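Local coordinates for Di-haem cytochrome c peroxidase family protein (Burkholderia thailandensis E264, PDB 6NX0) that carries two covalently attached haem c groups, probably works as a cytochrome c peroxidase, and displays an unusually stable bis-Fe(IV) state, at residues A[102-107]-A[227-232]; A[64-69]-A[93-98]; A[265-270]-A[457-462]. All coordinates share one frame; numbering follows the deposited sequence.

Contact 1 of 3, residues A[102-107]-A[227-232]; sequences AALGKR and TGLGAA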
loop_
_atom_site.group_PDB
_atom_site.type_symbol
_atom_site.label_atom_id
_atom_site.label_comp_id
_atom_site.label_asym_id
_atom_site.label_seq_id
_atom_site.Cartn_x
_atom_site.Cartn_y
_atom_site.Cartn_z
ATOM N N ALA A 102 -3.553 3.582 21.970
ATOM C CA ALA A 102 -4.136 3.784 20.649
ATOM C C ALA A 102 -4.706 5.189 20.529
ATOM O O ALA A 102 -4.628 5.813 19.463
ATOM C CB ALA A 102 -5.219 2.731 20.399
ATOM N N ALA A 103 -5.277 5.710 21.618
ATOM C CA ALA A 103 -5.823 7.062 21.573
ATOM C C ALA A 103 -4.715 8.097 21.419
ATOM O O ALA A 103 -4.895 9.116 20.743
ATOM C CB ALA A 103 -6.647 7.335 22.824
ATOM N N LEU A 104 -3.560 7.863 22.045
ATOM C CA LEU A 104 -2.422 8.756 21.856
ATOM C C LEU A 104 -1.931 8.720 20.408
ATOM O O LEU A 104 -1.597 9.754 19.819
ATOM C CB LEU A 104 -1.301 8.356 22.809
ATOM C CG LEU A 104 -0.124 9.285 22.975
ATOM C CD1 LEU A 104 -0.564 10.693 23.295
ATOM C CD2 LEU A 104 0.699 8.692 24.125
ATOM N N GLY A 105 -1.904 7.533 19.815
ATOM C CA GLY A 105 -1.554 7.438 18.407
ATOM C C GLY A 105 -2.513 8.202 17.518
ATOM O O GLY A 105 -2.094 8.864 16.561
ATOM N N LYS A 106 -3.814 8.116 17.813
ATOM C CA LYS A 106 -4.804 8.850 17.033
ATOM C C LYS A 106 -4.617 10.353 17.202
ATOM O O LYS A 106 -4.741 11.122 16.239
ATOM C CB LYS A 106 -6.211 8.421 17.444
ATOM C CG LYS A 106 -7.299 8.944 16.519
ATOM C CD LYS A 106 -8.700 8.436 16.913
ATOM C CE LYS A 106 -9.751 8.893 15.912
ATOM N NZ LYS A 106 -11.121 8.484 16.366
ATOM N N ARG A 107 -4.278 10.788 18.415
ATOM C CA ARG A 107 -3.966 12.193 18.646
ATOM C C ARG A 107 -2.823 12.658 17.752
ATOM O O ARG A 107 -2.905 13.721 17.132
ATOM C CB ARG A 107 -3.633 12.400 20.133
ATOM C CG ARG A 107 -3.326 13.792 20.488
ATOM C CD ARG A 107 -3.075 13.941 21.975
ATOM N NE ARG A 107 -2.729 15.328 22.215
ATOM C CZ ARG A 107 -2.810 15.949 23.388
ATOM N NH1 ARG A 107 -3.200 15.289 24.469
ATOM N NH2 ARG A 107 -2.488 17.230 23.454
ATOM N N THR A 227 4.195 21.657 23.451
ATOM C CA THR A 227 2.767 21.516 23.183
ATOM C C THR A 227 2.135 20.510 24.140
ATOM O O THR A 227 2.803 19.756 24.866
ATOM C CB THR A 227 2.500 21.073 21.725
ATOM O OG1 THR A 227 2.828 19.681 21.561
ATOM C CG2 THR A 227 3.249 21.934 20.734
ATOM N N GLY A 228 0.799 20.475 24.103
ATOM C CA GLY A 228 0.089 19.510 24.907
ATOM C C GLY A 228 0.412 18.085 24.527
ATOM O O GLY A 228 0.417 17.194 25.382
ATOM N N LEU A 229 0.683 17.848 23.244
ATOM C CA LEU A 229 1.087 16.522 22.824
ATOM C C LEU A 229 2.388 16.128 23.502
ATOM O O LEU A 229 2.549 14.980 23.946
ATOM C CB LEU A 229 1.235 16.479 21.297
ATOM C CG LEU A 229 1.766 15.165 20.760
ATOM C CD1 LEU A 229 0.862 13.975 21.081
ATOM C CD2 LEU A 229 1.979 15.261 19.259
ATOM N N GLY A 230 3.333 17.066 23.568
ATOM C CA GLY A 230 4.573 16.803 24.284
ATOM C C GLY A 230 4.325 16.395 25.724
ATOM O O GLY A 230 4.981 15.494 26.249
ATOM N N ALA A 231 3.393 17.073 26.389
ATOM C CA ALA A 231 3.077 16.737 27.774
ATOM C C ALA A 231 2.459 15.351 27.885
ATOM O O ALA A 231 2.773 14.595 28.811
ATOM C CB ALA A 231 2.139 17.811 28.363
ATOM N N ALA A 232 1.548 15.013 26.969
ATOM C CA ALA A 232 0.946 13.698 26.953
ATOM C C ALA A 232 1.988 12.619 26.725
ATOM O O ALA A 232 1.986 11.584 27.404
ATOM C CB ALA A 232 -0.135 13.643 25.874
#
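Leu104 and Ala232 form the close-packed side of this contact, where two nearly antiparallel helical segments (158° between their directions) lie with their axes 11.3 Å apart. At that separation the longer side chains of Leu104 and Arg107 do most of the bridging. The CD1 methyl of Leu104 touches Ala232 CB at 3.9 Å and lies 4.2 Å from CD1 of Leu229. A branched leucine suits the longer span, while alanine opposite, its CB directed across the gap, lets that branch come close to the helix.

The exposed side is built quite differently. Arg107 starts with CG anti to its backbone N (chi1 -179°) and runs extended from CG to NE, sliding past Leu229 in the opposite direction. Its aliphatic CD and its NE each lie 4.0 Å from Leu229 CD1, and Leu229 CA sits over one face of the guanidinium. NH2 comes within 3.2 Å of Leu229 N, but both are donors, so this is packing rather than bonding; Gly228, having no side chain, leaves room for it. A positive group beside the N-terminal end of a helix is probably disfavoured electrostatically. A nitrate ion, probably from the crystallisation liquor, lies about 4 Å from the arginine side chain.

Thus the Leu104 and Arg107 side of helix 99-109 packs on the first turn and a half of helix 228-237, whose Leu233 and Phe237 continue the apolar packing around Leu104.

Contact 2 of 3, residues A[64-69]-A[93-98]; sequences LLPGAP and AVFRPD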
loop_
_atom_site.group_PDB
_atom_site.type_symbol
_atom_site.label_atom_id
_atom_site.label_comp_id
_atom_site.label_asym_id
_atom_site.label_seq_id
_atom_site.Cartn_x
_atom_site.Cartn_y
_atom_site.Cartn_z
ATOM N N LEU A 64 6.567 -12.309 13.177
ATOM C CA LEU A 64 6.394 -11.464 11.993
ATOM C C LEU A 64 5.149 -10.581 12.032
ATOM O O LEU A 64 5.107 -9.578 11.311
ATOM C CB LEU A 64 6.349 -12.328 10.737
ATOM C CG LEU A 64 7.641 -13.096 10.442
ATOM C CD1 LEU A 64 7.450 -14.007 9.252
ATOM C CD2 LEU A 64 8.813 -12.133 10.229
ATOM N N LEU A 65 4.136 -10.938 12.819
ATOM C CA LEU A 65 2.942 -10.138 13.076
ATOM C C LEU A 65 2.673 -10.073 14.572
ATOM O O LEU A 65 2.984 -11.026 15.293
ATOM C CB LEU A 65 1.707 -10.728 12.388
ATOM C CG LEU A 65 1.593 -10.504 10.879
ATOM C CD1 LEU A 65 0.436 -11.297 10.290
ATOM C CD2 LEU A 65 1.450 -9.029 10.585
ATOM N N PRO A 66 2.075 -8.985 15.054
ATOM C CA PRO A 66 1.843 -8.836 16.497
ATOM C C PRO A 66 1.083 -10.021 17.074
ATOM O O PRO A 66 0.085 -10.478 16.512
ATOM C CB PRO A 66 1.026 -7.543 16.590
ATOM C CG PRO A 66 1.382 -6.787 15.352
ATOM C CD PRO A 66 1.599 -7.809 14.302
ATOM N N GLY A 67 1.584 -10.532 18.194
ATOM C CA GLY A 67 0.970 -11.640 18.886
ATOM C C GLY A 67 0.962 -12.953 18.149
ATOM O O GLY A 67 0.403 -13.921 18.674
ATOM N N ALA A 68 1.563 -13.047 16.955
ATOM C CA ALA A 68 1.539 -14.306 16.237
ATOM C C ALA A 68 2.515 -15.301 16.859
ATOM O O ALA A 68 3.434 -14.918 17.594
ATOM C CB ALA A 68 1.890 -14.090 14.765
ATOM N N PRO A 69 2.351 -16.585 16.572
ATOM C CA PRO A 69 3.287 -17.564 17.096
ATOM C C PRO A 69 4.656 -17.345 16.483
ATOM O O PRO A 69 4.762 -17.007 15.291
ATOM C CB PRO A 69 2.688 -18.912 16.662
ATOM C CG PRO A 69 1.289 -18.621 16.282
ATOM C CD PRO A 69 1.285 -17.222 15.777
ATOM N N ALA A 93 -2.265 -13.767 13.899
ATOM C CA ALA A 93 -1.930 -12.571 14.652
ATOM C C ALA A 93 -2.938 -12.357 15.781
ATOM O O ALA A 93 -4.111 -12.728 15.681
ATOM C CB ALA A 93 -1.907 -11.345 13.741
ATOM N N VAL A 94 -2.466 -11.744 16.862
ATOM C CA VAL A 94 -3.312 -11.385 17.998
ATOM C C VAL A 94 -3.028 -9.931 18.354
ATOM O O VAL A 94 -1.916 -9.596 18.788
ATOM C CB VAL A 94 -3.069 -12.298 19.216
ATOM C CG1 VAL A 94 -3.984 -11.904 20.369
ATOM C CG2 VAL A 94 -3.263 -13.765 18.880
ATOM N N PHE A 95 -4.029 -9.077 18.194
ATOM C CA PHE A 95 -3.905 -7.643 18.449
ATOM C C PHE A 95 -4.542 -7.331 19.804
ATOM O O PHE A 95 -5.759 -7.179 19.911
ATOM C CB PHE A 95 -4.560 -6.852 17.319
ATOM C CG PHE A 95 -4.018 -7.195 15.954
ATOM C CD1 PHE A 95 -2.773 -6.719 15.554
ATOM C CD2 PHE A 95 -4.730 -8.002 15.089
ATOM C CE1 PHE A 95 -2.266 -7.037 14.302
ATOM C CE2 PHE A 95 -4.220 -8.319 13.837
ATOM C CZ PHE A 95 -2.996 -7.831 13.451
ATOM N N ARG A 96 -3.720 -7.236 20.835
ATOM C CA ARG A 96 -4.240 -7.021 22.181
ATOM C C ARG A 96 -4.664 -5.567 22.313
ATOM O O ARG A 96 -3.839 -4.673 22.082
ATOM C CB ARG A 96 -3.186 -7.353 23.228
ATOM N N PRO A 97 -5.916 -5.278 22.654
ATOM C CA PRO A 97 -6.343 -3.872 22.703
ATOM C C PRO A 97 -5.531 -3.088 23.722
ATOM O O PRO A 97 -5.149 -3.603 24.774
ATOM C CB PRO A 97 -7.822 -3.942 23.096
ATOM C CG PRO A 97 -8.241 -5.356 22.903
ATOM C CD PRO A 97 -7.023 -6.214 22.932
ATOM N N ASP A 98 -5.253 -1.834 23.387
ATOM C CA ASP A 98 -4.532 -0.924 24.274
ATOM C C ASP A 98 -5.153 0.449 24.071
ATOM O O ASP A 98 -4.610 1.306 23.355
ATOM C CB ASP A 98 -3.032 -0.936 23.987
ATOM C CG ASP A 98 -2.239 -0.212 25.058
ATOM O OD1 ASP A 98 -2.849 0.602 25.792
ATOM O OD2 ASP A 98 -1.015 -0.435 25.166
#
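Pro66 and Val94 join two surface loops through one backbone hydrogen bond, from Val94 N to Pro66 O (2.9 Å, N-H...O angle 155°). On the same carbonyl, Pro66 O also rests 3.5 Å from Ala93 CB, a methyl small enough for the two loops to draw together; the same methyl also meets Leu65 CB at 3.9 Å.

The Pro66 ring can be followed atom by atom along the Phe95 ring. CB lies 4.0 Å from both CD1 and CE1 of the phenylalanine. CG, the next atom, makes the nearest approach, 3.8 Å to Phe95 CE1. CD, where the ring closes back onto the backbone N, stays beside that same carbon at 3.9 Å. The two rings cross obliquely, with CD1 and CE1 the phenylalanine atoms that meet the proline's CB, CG and CD. Phe95 reaches this place with CG anti to its carbonyl carbon (chi1 -56°), and the ring also meets Tyr168 edge-to-face.

Beyond the proline, Gly67 brings its CA to Val94 O in a CA-H...O contact of 3.5 Å. Glycine fits here because phi is positive (65°, which by itself favours glycine) and a CB would come too close to Val94 O. Val94, an exposed residue, rests its CG2 beside Gly67 O at 3.7 Å, a van der Waals contact.

Leu65 to Ala68 is a type II beta turn, closed by Ala68 N to Leu65 O, with proline and glycine in its two central positions. This is the classic Pro-Gly version of the turn, and its central peptide presents the Pro66 carbonyl to the loop leading into helix 99-109.

Contact 3 of 3, residues A[265-270]-A[457-462]; sequences MAPFSS and LTDARY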
loop_
_atom_site.group_PDB
_atom_site.type_symbol
_atom_site.label_atom_id
_atom_site.label_comp_id
_atom_site.label_asym_id
_atom_site.label_seq_id
_atom_site.Cartn_x
_atom_site.Cartn_y
_atom_site.Cartn_z
ATOM N N MET A 265 -9.339 0.032 12.823
ATOM C CA MET A 265 -8.557 0.194 11.604
ATOM C C MET A 265 -8.545 -1.069 10.743
ATOM O O MET A 265 -7.759 -1.146 9.787
ATOM C CB MET A 265 -7.133 0.641 11.976
ATOM C CG MET A 265 -7.098 2.004 12.685
ATOM S SD MET A 265 -7.906 3.322 11.736
ATOM C CE MET A 265 -6.584 3.751 10.633
ATOM N N ALA A 266 -9.429 -2.030 11.044
ATOM C CA ALA A 266 -9.639 -3.229 10.223
ATOM C C ALA A 266 -11.110 -3.635 10.345
ATOM O O ALA A 266 -11.452 -4.637 10.989
ATOM C CB ALA A 266 -8.699 -4.355 10.663
ATOM N N PRO A 267 -12.015 -2.875 9.708
ATOM C CA PRO A 267 -13.455 -3.053 9.988
ATOM C C PRO A 267 -14.084 -4.300 9.388
ATOM O O PRO A 267 -15.017 -4.852 9.995
ATOM C CB PRO A 267 -14.092 -1.784 9.398
ATOM C CG PRO A 267 -12.956 -0.810 9.153
ATOM C CD PRO A 267 -11.746 -1.653 8.921
ATOM N N PHE A 268 -13.665 -4.734 8.196
ATOM C CA PHE A 268 -14.281 -5.875 7.511
ATOM C C PHE A 268 -15.801 -5.708 7.423
ATOM O O PHE A 268 -16.576 -6.563 7.858
ATOM C CB PHE A 268 -13.912 -7.190 8.212
ATOM C CG PHE A 268 -12.440 -7.521 8.157
ATOM C CD1 PHE A 268 -11.848 -7.961 6.979
ATOM C CD2 PHE A 268 -11.656 -7.419 9.294
ATOM C CE1 PHE A 268 -10.502 -8.269 6.931
ATOM C CE2 PHE A 268 -10.306 -7.727 9.249
ATOM C CZ PHE A 268 -9.741 -8.162 8.058
ATOM N N SER A 269 -16.216 -4.578 6.837
ATOM C CA SER A 269 -17.628 -4.199 6.790
ATOM C C SER A 269 -18.140 -4.066 5.360
ATOM O O SER A 269 -19.165 -3.418 5.140
ATOM C CB SER A 269 -17.855 -2.894 7.548
ATOM O OG SER A 269 -17.256 -1.803 6.871
ATOM N N SER A 270 -17.485 -4.697 4.396
ATOM C CA SER A 270 -17.877 -4.558 3.004
ATOM C C SER A 270 -18.975 -5.556 2.655
ATOM O O SER A 270 -19.259 -6.495 3.405
ATOM C CB SER A 270 -16.682 -4.765 2.084
ATOM O OG SER A 270 -16.290 -6.130 2.071
ATOM N N LEU A 457 -15.645 -4.647 -2.335
ATOM C CA LEU A 457 -14.648 -4.638 -1.275
ATOM C C LEU A 457 -14.589 -3.303 -0.531
ATOM O O LEU A 457 -13.690 -3.092 0.285
ATOM C CB LEU A 457 -13.266 -4.958 -1.851
ATOM C CG LEU A 457 -13.180 -6.140 -2.806
ATOM C CD1 LEU A 457 -11.741 -6.387 -3.230
ATOM C CD2 LEU A 457 -13.765 -7.384 -2.162
ATOM N N THR A 458 -15.516 -2.401 -0.798
ATOM C CA THR A 458 -15.560 -1.121 -0.105
ATOM C C THR A 458 -16.255 -1.252 1.247
ATOM O O THR A 458 -17.372 -1.773 1.338
ATOM C CB THR A 458 -16.293 -0.119 -0.982
ATOM O OG1 THR A 458 -15.625 -0.030 -2.244
ATOM C CG2 THR A 458 -16.363 1.234 -0.331
ATOM N N ASP A 459 -15.592 -0.773 2.297
ATOM C CA ASP A 459 -16.185 -0.775 3.621
ATOM C C ASP A 459 -17.431 0.103 3.633
ATOM O O ASP A 459 -17.560 1.059 2.862
ATOM C CB ASP A 459 -15.143 -0.340 4.652
ATOM C CG ASP A 459 -14.318 -1.494 5.128
ATOM O OD1 ASP A 459 -14.866 -2.357 5.843
ATOM O OD2 ASP A 459 -13.131 -1.577 4.784
ATOM N N ALA A 460 -18.379 -0.263 4.507
ATOM C CA ALA A 460 -19.722 0.306 4.457
ATOM C C ALA A 460 -19.727 1.828 4.560
ATOM O O ALA A 460 -20.551 2.491 3.906
ATOM C CB ALA A 460 -20.567 -0.292 5.578
ATOM N N ARG A 461 -18.854 2.389 5.404
ATOM C CA ARG A 461 -18.774 3.836 5.621
ATOM C C ARG A 461 -18.529 4.608 4.332
ATOM O O ARG A 461 -18.861 5.798 4.252
ATOM C CB ARG A 461 -17.645 4.149 6.629
ATOM C CG ARG A 461 -17.403 5.625 6.905
ATOM C CD ARG A 461 -16.367 5.772 8.009
ATOM N NE ARG A 461 -15.995 7.160 8.280
ATOM C CZ ARG A 461 -15.019 7.522 9.110
ATOM N NH1 ARG A 461 -14.297 6.602 9.735
ATOM N NH2 ARG A 461 -14.758 8.810 9.307
ATOM N N TYR A 462 -17.927 3.971 3.332
ATOM C CA TYR A 462 -17.364 4.699 2.200
ATOM C C TYR A 462 -18.034 4.415 0.867
ATOM O O TYR A 462 -17.553 4.922 -0.155
ATOM C CB TYR A 462 -15.868 4.378 2.068
ATOM C CG TYR A 462 -15.125 4.525 3.368
ATOM C CD1 TYR A 462 -14.984 5.770 3.964
ATOM C CD2 TYR A 462 -14.552 3.430 3.989
ATOM C CE1 TYR A 462 -14.290 5.920 5.147
ATOM C CE2 TYR A 462 -13.852 3.571 5.181
ATOM C CZ TYR A 462 -13.734 4.817 5.748
ATOM O OH TYR A 462 -13.026 4.955 6.934
HETATM O O HOH W 1 -17.327 0.928 7.545
#
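The N-terminal approach to helix 271-276 and the loop after helix 444-455 are joined by Ser269 and Asp459. Asp459 OD1 is the focus and accepts two bonds from one residue. Ser269 N meets Asp459 OD1 nearly along the C-O axis, at 2.8 Å with an N-H...O angle of 155°. Ser269 OG donates at 2.7 Å to the anti lone pair of Asp459 OD1, on the side away from OD2. The serine can do both because its OG stands between its own backbone N and carbonyl carbon (chi1 69°), which turns hydroxyl and amide to the same oxygen. The other carboxylate oxygen, OD2, is held by Tyr165 OH, so both ends of this buried group have donors; that should favour its charged form.

The hydroxyl does further work as an acceptor. Ala460 N gives it a fairly straight bond of 3.0 Å (159°), and the same N-H has a second, weak bond to Ser269 O at 3.3 Å. A water donates to Ser269 OG at 2.8 Å and accepts from Arg461 N, extending the link into the short 3-10 segment 460-462. Serine suits the place because a single small hydroxyl can give one bond while receiving two.

Ser270 packs alongside. Its CB lies 3.2 Å from Thr458 O, and its CA makes a CA-H...O contact with that oxygen. Its own OG serves the helix instead, bonding Asp273 OD2 and capping a backbone N, as befits a serine N-cap.

The side chain of Leu457 is about 8 Å from that of the axial ligand His305 and about 9 Å from the haem. This hydrogen-bond network thus joins two loops near the second haem, in a dihaem cytochrome c peroxidase fold.

In the fold
From the N terminus the contacts follow in series, each closing before the next opens, with none nested or crossed. Contact 2 comes first and closes a short loop of 23 residues, which holds strands 71-77 and 81-84. The chain then runs almost directly into helix 99-109, where contact 1 opens and closes a 119-residue excursion that includes the attachment site of the first haem. Contact 3 spans the longest interval, 186 residues, containing the second haem's attachment site, and brings the chain after helix 444-455 back to the loop before helix 271-276. Contacts 1 and 2 are surface joints; contact 3 is more buried, its centre 21 Å or more from theirs.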